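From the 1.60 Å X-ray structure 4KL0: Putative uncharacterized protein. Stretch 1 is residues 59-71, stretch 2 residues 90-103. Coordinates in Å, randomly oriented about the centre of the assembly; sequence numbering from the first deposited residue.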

ATOM      1  N   ARG A  59      -9.463  11.762  -2.477  1.00 17.11           N
ATOM      2  CA  ARG A  59     -10.535  11.122  -3.224  1.00 15.99           C
ATOM      3  C   ARG A  59      -9.871  10.141  -4.178  1.00 18.85           C
ATOM      4  O   ARG A  59      -8.981  10.532  -4.985  1.00 17.66           O
ATOM      5  N   LEU A  60     -10.202   8.856  -3.993  1.00 15.64           N
ATOM      6  CA  LEU A  60      -9.474   7.781  -4.726  1.00 17.03           C
ATOM      7  C   LEU A  60     -10.166   7.620  -6.061  1.00 17.34           C
ATOM      8  O   LEU A  60     -11.238   6.981  -6.139  1.00 19.39           O
ATOM      9  N   THR A  61      -9.566   8.170  -7.124  1.00 15.05           N
ATOM     10  CA  THR A  61     -10.304   8.222  -8.378  1.00 19.72           C
ATOM     11  C   THR A  61     -10.006   7.030  -9.298  1.00 19.65           C
ATOM     12  O   THR A  61     -10.912   6.510  -9.998  1.00 19.18           O
ATOM     13  N   ASP A  62      -8.755   6.543  -9.263  1.00 15.54           N
ATOM     14  CA  ASP A  62      -8.315   5.539 -10.217  1.00 13.66           C
ATOM     15  C   ASP A  62      -7.330   4.620  -9.526  1.00 14.28           C
ATOM     16  O   ASP A  62      -6.491   5.074  -8.759  1.00 15.66           O
ATOM     17  N   VAL A  63      -7.468   3.357  -9.802  1.00 13.51           N
ATOM     18  CA  VAL A  63      -6.547   2.359  -9.273  1.00 13.89           C
ATOM     19  C   VAL A  63      -6.109   1.451 -10.416  1.00 16.16           C
ATOM     20  O   VAL A  63      -6.943   0.916 -11.165  1.00 16.22           O
ATOM     21  N   VAL A  64      -4.808   1.274 -10.598  1.00 12.23           N
ATOM     22  CA  VAL A  64      -4.329   0.372 -11.639  1.00 13.21           C
ATOM     23  C   VAL A  64      -3.564  -0.771 -10.942  1.00 14.77           C
ATOM     24  O   VAL A  64      -2.758  -0.548 -10.062  1.00 14.94           O
ATOM     25  N   VAL A  65      -3.883  -1.994 -11.311  1.00 12.42           N
ATOM     26  CA  VAL A  65      -3.464  -3.188 -10.533  1.00 11.60           C
ATOM     27  C   VAL A  65      -2.395  -3.970 -11.306  1.00 14.01           C
ATOM     28  O   VAL A  65      -2.536  -4.257 -12.532  1.00 14.98           O
ATOM     29  N   THR A  66      -1.352  -4.405 -10.592  1.00 12.24           N
ATOM     30  CA  THR A  66      -0.260  -5.132 -11.231  1.00 10.98           C
ATOM     31  C   THR A  66      -0.014  -6.443 -10.475  1.00 10.78           C
ATOM     32  O   THR A  66      -0.821  -6.797  -9.621  1.00 12.55           O
ATOM     33  N   LEU A  67       1.023  -7.178 -10.874  1.00 11.68           N
ATOM     34  CA  LEU A  67       1.590  -8.409 -10.296  1.00 10.86           C
ATOM     35  C   LEU A  67       0.880  -9.656 -10.843  1.00 12.87           C
ATOM     36  O   LEU A  67      -0.292  -9.905 -10.507  1.00 12.58           O
ATOM     37  N   GLY A  68       1.596 -10.365 -11.719  1.00 12.81           N
ATOM     38  CA  GLY A  68       1.112 -11.563 -12.383  1.00 13.14           C
ATOM     39  C   GLY A  68       0.938 -11.342 -13.882  1.00 14.16           C
ATOM     40  O   GLY A  68       1.116 -10.242 -14.431  1.00 13.57           O
ATOM     41  N   ASP A  69       0.562 -12.427 -14.537  1.00 14.84           N
ATOM     42  CA  ASP A  69       0.198 -12.330 -15.964  1.00 16.05           C
ATOM     43  C   ASP A  69      -1.146 -11.643 -16.153  1.00 15.31           C
ATOM     44  O   ASP A  69      -1.794 -11.253 -15.164  1.00 15.73           O
ATOM     45  N   ALA A  70      -1.599 -11.482 -17.399  1.00 15.38           N
ATOM     46  CA  ALA A  70      -2.784 -10.667 -17.619  1.00 16.93           C
ATOM     47  C   ALA A  70      -3.997 -11.170 -16.859  1.00 18.07           C
ATOM     48  O   ALA A  70      -4.729 -10.394 -16.270  1.00 17.51           O
ATOM     49  N   ASP A  71      -4.205 -12.469 -16.861  1.00 17.16           N
ATOM     50  CA  ASP A  71      -5.407 -12.956 -16.168  1.00 15.30           C
ATOM     51  C   ASP A  71      -5.270 -12.787 -14.645  1.00 16.84           C
ATOM     52  O   ASP A  71      -6.247 -12.486 -13.960  1.00 16.46           O
ATOM     53  N   PRO A  90     -18.206   3.379  -4.425  1.00 19.98           N
ATOM     54  CA  PRO A  90     -18.657   2.804  -5.685  1.00 18.65           C
ATOM     55  C   PRO A  90     -18.046   3.351  -6.992  1.00 18.29           C
ATOM     56  O   PRO A  90     -18.188   2.694  -8.038  1.00 23.14           O
ATOM     57  N   ASP A  91     -17.382   4.502  -6.944  1.00 20.11           N
ATOM     58  CA  ASP A  91     -16.962   5.161  -8.174  1.00 19.55           C
ATOM     59  C   ASP A  91     -15.480   5.067  -8.462  1.00 20.27           C
ATOM     60  O   ASP A  91     -15.007   5.605  -9.459  1.00 21.78           O
ATOM     61  N   VAL A  92     -14.732   4.386  -7.589  1.00 18.45           N
ATOM     62  CA  VAL A  92     -13.339   4.090  -7.898  1.00 16.79           C
ATOM     63  C   VAL A  92     -13.223   3.306  -9.203  1.00 16.08           C
ATOM     64  O   VAL A  92     -13.786   2.194  -9.381  1.00 17.26           O
ATOM     65  N   ARG A  93     -12.434   3.850 -10.138  1.00 16.14           N
ATOM     66  CA  ARG A  93     -12.255   3.165 -11.401  1.00 17.80           C
ATOM     67  C   ARG A  93     -11.024   2.256 -11.351  1.00 17.38           C
ATOM     68  O   ARG A  93      -9.882   2.717 -11.270  1.00 18.35           O
ATOM     69  N   VAL A  94     -11.272   0.966 -11.407  1.00 16.90           N
ATOM     70  CA  VAL A  94     -10.203  -0.019 -11.302  1.00 15.51           C
ATOM     71  C   VAL A  94      -9.878  -0.583 -12.678  1.00 17.43           C
ATOM     72  O   VAL A  94     -10.777  -1.078 -13.440  1.00 18.56           O
ATOM     73  N   ALA A  95      -8.582  -0.607 -12.977  1.00 16.94           N
ATOM     74  CA  ALA A  95      -8.124  -1.126 -14.263  1.00 16.92           C
ATOM     75  C   ALA A  95      -6.950  -2.120 -14.094  1.00 17.32           C
ATOM     76  O   ALA A  95      -6.104  -1.942 -13.176  1.00 17.07           O
ATOM     77  N   ARG A  96      -6.878  -3.150 -14.938  1.00 17.47           N
ATOM     78  CA  ARG A  96      -5.741  -4.044 -15.001  1.00 16.23           C
ATOM     79  C   ARG A  96      -4.538  -3.318 -15.646  1.00 19.66           C
ATOM     80  O   ARG A  96      -4.677  -2.733 -16.737  1.00 17.51           O
ATOM     81  N   GLY A  97      -3.346  -3.435 -15.052  1.00 15.52           N
ATOM     82  CA  GLY A  97      -2.141  -2.892 -15.631  1.00 16.22           C
ATOM     83  C   GLY A  97      -1.621  -3.714 -16.803  1.00 16.72           C
ATOM     84  O   GLY A  97      -2.209  -4.734 -17.185  1.00 16.45           O
ATOM     85  N   GLN A  98      -0.542  -3.251 -17.404  1.00 17.03           N
ATOM     86  CA  GLN A  98       0.018  -3.935 -18.579  1.00 18.70           C
ATOM     87  C   GLN A  98       1.046  -5.056 -18.289  1.00 21.64           C
ATOM     88  O   GLN A  98       1.541  -5.238 -17.159  1.00 15.00           O
ATOM     89  N   ASP A  99       1.389  -5.833 -19.315  1.00 17.83           N
ATOM     90  CA  ASP A  99       2.335  -6.906 -19.164  1.00 19.36           C
ATOM     91  C   ASP A  99       3.733  -6.408 -18.808  1.00 17.10           C
ATOM     92  O   ASP A  99       4.149  -5.323 -19.199  1.00 19.92           O
ATOM     93  N   TYR A 100       4.478  -7.233 -18.120  1.00 18.39           N
ATOM     94  CA  TYR A 100       5.820  -6.864 -17.799  1.00 17.34           C
ATOM     95  C   TYR A 100       6.614  -8.150 -17.770  1.00 19.58           C
ATOM     96  O   TYR A 100       6.053  -9.239 -17.713  1.00 20.38           O
ATOM     97  N   PRO A 101       7.945  -8.059 -17.820  1.00 19.94           N
ATOM     98  CA  PRO A 101       8.777  -9.272 -17.883  1.00 22.82           C
ATOM     99  C   PRO A 101       8.819 -10.082 -16.566  1.00 22.98           C
ATOM    100  O   PRO A 101       8.925  -9.461 -15.509  1.00 24.51           O
ATOM    101  N   MET A 102       8.691 -11.417 -16.632  1.00 25.73           N
ATOM    102  CA  MET A 102       8.671 -12.334 -15.472  1.00 25.25           C
ATOM    103  C   MET A 102       9.552 -13.566 -15.736  1.00 28.04           C
ATOM    104  O   MET A 102       9.289 -14.310 -16.684  1.00 32.36           O
ATOM    105  N   THR A 103      10.581 -13.808 -14.930  1.00 25.91           N
ATOM    106  CA  THR A 103      11.311 -15.060 -15.001  1.00 26.84           C
ATOM    107  C   THR A 103      10.436 -16.193 -14.446  1.00 28.55           C
ATOM    108  O   THR A 103       9.331 -15.953 -13.895  1.00 26.25           O
TER

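The apolar centre of this contact is a cluster of valines on two parallel strands, 59-65 and 93-96, joined by Val92 just ahead of the second. Val63, Val65, Val94 and Arg96 send their CB atoms to one face of the sheet; Asp62, Val64, Arg93 and Ala95 take the other. On the valine-rich face, Val63 CG2 meets Val92 CG1 at 3.6 Å and Val65 CG2 lies 4.0 Å from Val94 CG1, so the methyls interleave diagonally along the strands. Val63, Val64, Val65, Val92 and Val94 all adopt chi1 t. Leu60 (t, p) extends the patch, its CG 4.3 Å from Val92 CG1.

The other face has less apolar bulk. Ala95 CB is 4.5 Å from Val64 CG2, while Val64 CG1 rests 3.7 Å from Gly97 CA. Glycine fits closely here: a CB on Gly97 would point toward the first stretch and fall 2.9 Å from Val65 O, a clash, just where Gly97 N donates to that same Val65 O at 2.8 Å. This is the last rung of a backbone ladder in which Val63 N reaches Arg93 O and Ala95 N reaches Val63 O, both at 2.9 Å, setting the register that the side chains follow.

Beyond the strands, Tyr100 takes over. Its CB points sideways, but chi1 p and chi2 89° bring the ring end nearer, and Gly68 N donates to Tyr100 OH at 2.9 Å with a nearly straight geometry. The hydroxyl thus pins the loop backbone, with Leu67 CD1 4.0 Å from Tyr100 OH. Met102, its chi1 between wells at -107°, points toward the loop and places CE 3.5 Å from Gly68 C.

Arg96 (t, t, chi3 98°) shares the valine face at its base, yet its end comes nearer to the first stretch: CD lies 3.4 Å from Ala70 O, and Ala70 CB covers one face of the guanidinium, 3.9 Å from Arg96 NH2.

Waters bridge polar groups at the edge, several of them backbone atoms. Asp62 (m) is held by Thr61 OG1, which donates to Asp62 OD1 at 2.8 Å; water 2 then links Asp62 OD2, Arg93 O and Arg93 NH1, although the end of the Arg93 side chain leads away. Water 3 accepts from Thr66 OG1 at 2.7 Å and donates to Gln98 O at 2.8 Å. Water 5 spans Ala70 N and Asp99 OD1, two atoms 4.0 Å apart. The rule is legible: branched apolar residues at the centre, glycine where space runs out, and water between polar groups at the margin.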

ATOM      1  CB  ARG A  59     -11.466  12.129  -3.900  1.00 18.97           C
ATOM      2  CG  ARG A  59     -12.509  11.444  -4.758  1.00 21.02           C
ATOM      3  CD  ARG A  59     -13.418  12.450  -5.468  1.00 26.24           C
ATOM      4  NE  ARG A  59     -12.693  13.053  -6.566  1.00 26.24           N
ATOM      5  CZ  ARG A  59     -13.260  13.800  -7.512  1.00 31.89           C
ATOM      6  NH1 ARG A  59     -14.579  14.019  -7.484  1.00 36.95           N
ATOM      7  NH2 ARG A  59     -12.521  14.307  -8.491  1.00 31.05           N
ATOM      8  CB  LEU A  60      -9.484   6.474  -3.910  1.00 18.71           C
ATOM      9  CG  LEU A  60      -8.720   5.295  -4.455  1.00 17.35           C
ATOM     10  CD1 LEU A  60      -7.270   5.694  -4.722  1.00 17.14           C
ATOM     11  CD2 LEU A  60      -8.854   4.145  -3.438  1.00 16.62           C
ATOM     12  CB  THR A  61     -10.054   9.571  -9.084  1.00 19.55           C
ATOM     13  OG1 THR A  61      -8.655   9.686  -9.428  1.00 19.48           O
ATOM     14  CG2 THR A  61     -10.423  10.729  -8.147  1.00 21.63           C
ATOM     15  CB  ASP A  62      -7.611   6.206 -11.418  1.00 17.32           C
ATOM     16  CG  ASP A  62      -8.551   7.154 -12.189  1.00 20.63           C
ATOM     17  OD1 ASP A  62      -8.573   8.350 -11.867  1.00 21.06           O
ATOM     18  OD2 ASP A  62      -9.248   6.686 -13.117  1.00 24.34           O
ATOM     19  CB  VAL A  63      -7.291   1.549  -8.189  1.00 14.42           C
ATOM     20  CG1 VAL A  63      -6.425   0.448  -7.660  1.00 14.64           C
ATOM     21  CG2 VAL A  63      -7.699   2.465  -7.050  1.00 14.71           C
ATOM     22  CB  VAL A  64      -3.447   1.083 -12.642  1.00 15.47           C
ATOM     23  CG1 VAL A  64      -2.961   0.104 -13.676  1.00 16.83           C
ATOM     24  CG2 VAL A  64      -4.261   2.251 -13.328  1.00 18.80           C
ATOM     25  CB  VAL A  65      -4.707  -4.107 -10.316  1.00 13.25           C
ATOM     26  CG1 VAL A  65      -4.322  -5.416  -9.685  1.00 14.62           C
ATOM     27  CG2 VAL A  65      -5.756  -3.374  -9.455  1.00 14.44           C
ATOM     28  CB  THR A  66       1.012  -4.229 -11.357  1.00 13.91           C
ATOM     29  OG1 THR A  66       2.030  -4.838 -12.170  1.00 13.83           O
ATOM     30  CG2 THR A  66       1.626  -3.875  -9.987  1.00 13.26           C
ATOM     31  CB  LEU A  67       1.572  -8.428  -8.724  1.00  9.97           C
ATOM     32  CG  LEU A  67       2.390  -9.564  -8.112  1.00 10.47           C
ATOM     33  CD1 LEU A  67       3.915  -9.258  -8.221  1.00 12.58           C
ATOM     34  CD2 LEU A  67       2.038  -9.578  -6.619  1.00 11.54           C
ATOM     35  CB  ASP A  69       0.308 -13.720 -16.610  1.00 15.00           C
ATOM     36  CG  ASP A  69      -0.813 -14.694 -16.217  1.00 19.93           C
ATOM     37  OD1 ASP A  69      -1.781 -14.370 -15.488  1.00 17.90           O
ATOM     38  OD2 ASP A  69      -0.712 -15.853 -16.670  1.00 23.14           O
ATOM     39  CB  ALA A  70      -3.122 -10.593 -19.101  1.00 19.39           C
ATOM     40  CB  ASP A  71      -5.701 -14.406 -16.502  1.00 18.75           C
ATOM     41  CG  ASP A  71      -6.945 -14.907 -15.793  1.00 19.37           C
ATOM     42  OD1 ASP A  71      -8.038 -14.285 -15.997  1.00 21.16           O
ATOM     43  OD2 ASP A  71      -6.804 -15.854 -14.987  1.00 22.19           O
ATOM     44  CB  PRO A  90     -20.156   3.197  -5.700  1.00 19.89           C
ATOM     45  CG  PRO A  90     -20.168   4.432  -5.013  1.00 22.43           C
ATOM     46  CD  PRO A  90     -19.238   4.261  -3.841  1.00 21.11           C
ATOM     47  CB  ASP A  91     -17.405   6.623  -8.157  1.00 23.12           C
ATOM     48  CG  ASP A  91     -18.948   6.767  -8.063  1.00 25.13           C
ATOM     49  OD1 ASP A  91     -19.669   5.885  -8.613  1.00 27.01           O
ATOM     50  OD2 ASP A  91     -19.414   7.741  -7.415  1.00 28.95           O
ATOM     51  CB  VAL A  92     -12.701   3.311  -6.702  1.00 15.93           C
ATOM     52  CG1 VAL A  92     -11.269   2.987  -7.019  1.00 16.19           C
ATOM     53  CG2 VAL A  92     -12.826   4.121  -5.419  1.00 16.05           C
ATOM     54  CB  ARG A  93     -12.109   4.182 -12.520  1.00 19.66           C
ATOM     55  CG  ARG A  93     -12.268   3.554 -13.859  1.00 21.19           C
ATOM     56  CD  ARG A  93     -11.930   4.617 -14.944  1.00 23.77           C
ATOM     57  NE  ARG A  93     -11.996   4.059 -16.294  1.00 24.52           N
ATOM     58  CZ  ARG A  93     -11.064   3.280 -16.849  1.00 27.97           C
ATOM     59  NH1 ARG A  93      -9.957   2.915 -16.154  1.00 25.13           N
ATOM     60  NH2 ARG A  93     -11.234   2.850 -18.112  1.00 28.60           N
ATOM     61  CB  VAL A  94     -10.577  -1.154 -10.356  1.00 15.03           C
ATOM     62  CG1 VAL A  94      -9.449  -2.138 -10.203  1.00 16.32           C
ATOM     63  CG2 VAL A  94     -11.020  -0.604  -8.983  1.00 16.03           C
ATOM     64  CB  ALA A  95      -7.681   0.034 -15.129  1.00 19.53           C
ATOM     65  CB  ARG A  96      -6.132  -5.231 -15.905  1.00 22.21           C
ATOM     66  CG  ARG A  96      -4.976  -5.987 -16.455  1.00 25.98           C
ATOM     67  CD  ARG A  96      -5.390  -7.221 -17.218  1.00 26.04           C
ATOM     68  NE  ARG A  96      -5.462  -7.076 -18.654  1.00 32.36           N
ATOM     69  CZ  ARG A  96      -6.092  -7.967 -19.415  1.00 32.82           C
ATOM     70  NH1 ARG A  96      -6.125  -7.824 -20.737  1.00 32.60           N
ATOM     71  NH2 ARG A  96      -6.689  -9.020 -18.826  1.00 30.26           N
ATOM     72  CB  GLN A  98       0.642  -2.884 -19.495  1.00 22.13           C
ATOM     73  CG  GLN A  98       1.963  -2.359 -18.963  1.00 24.75           C
ATOM     74  CD  GLN A  98       2.649  -1.363 -19.885  1.00 28.71           C
ATOM     75  OE1 GLN A  98       3.766  -1.624 -20.389  1.00 33.77           O
ATOM     76  NE2 GLN A  98       2.016  -0.217 -20.087  1.00 26.29           N
ATOM     77  CB  ASP A  99       2.445  -7.657 -20.495  1.00 20.76           C
ATOM     78  CG  ASP A  99       1.314  -8.683 -20.697  1.00 28.08           C
ATOM     79  OD1 ASP A  99       0.558  -9.015 -19.734  1.00 24.09           O
ATOM     80  OD2 ASP A  99       1.206  -9.183 -21.858  1.00 31.56           O
ATOM     81  CB  TYR A 100       5.824  -6.090 -16.432  1.00 16.40           C
ATOM     82  CG  TYR A 100       5.445  -6.949 -15.268  1.00 15.21           C
ATOM     83  CD1 TYR A 100       6.398  -7.662 -14.566  1.00 13.94           C
ATOM     84  CD2 TYR A 100       4.118  -7.093 -14.941  1.00 16.76           C
ATOM     85  CE1 TYR A 100       6.033  -8.479 -13.495  1.00 16.06           C
ATOM     86  CE2 TYR A 100       3.727  -7.889 -13.903  1.00 13.68           C
ATOM     87  CZ  TYR A 100       4.689  -8.596 -13.204  1.00 14.90           C
ATOM     88  OH  TYR A 100       4.293  -9.407 -12.152  1.00 14.21           O
ATOM     89  CB  PRO A 101      10.152  -8.712 -18.230  1.00 25.16           C
ATOM     90  CG  PRO A 101      10.144  -7.317 -17.759  1.00 27.85           C
ATOM     91  CD  PRO A 101       8.719  -6.813 -17.931  1.00 23.00           C
ATOM     92  CB  MET A 102       7.220 -12.834 -15.208  1.00 29.87           C
ATOM     93  CG  MET A 102       6.450 -12.288 -13.978  1.00 25.39           C
ATOM     94  SD  MET A 102       4.746 -12.931 -13.738  1.00 18.48           S
ATOM     95  CE  MET A 102       4.035 -12.280 -15.240  1.00 21.45           C
ATOM     96  CB  THR A 103      12.551 -15.002 -14.106  1.00 29.87           C
ATOM     97  OG1 THR A 103      12.135 -14.907 -12.718  1.00 27.33           O
ATOM     98  CG2 THR A 103      13.391 -13.791 -14.462  1.00 28.93           C
TER
HETATM   99  O   HOH W   1     -13.386   7.520 -10.326  1.00 21.45           O
HETATM  100  O   HOH W   2      -8.692   3.935 -13.760  1.00 20.38           O
HETATM  101  O   HOH W   3       1.035  -4.224 -14.582  1.00 15.44           O
HETATM  102  O   HOH W   4       3.113  -9.916 -17.012  1.00 24.55           O
HETATM  103  O   HOH W   5       0.366 -11.856 -19.569  1.00 21.17           O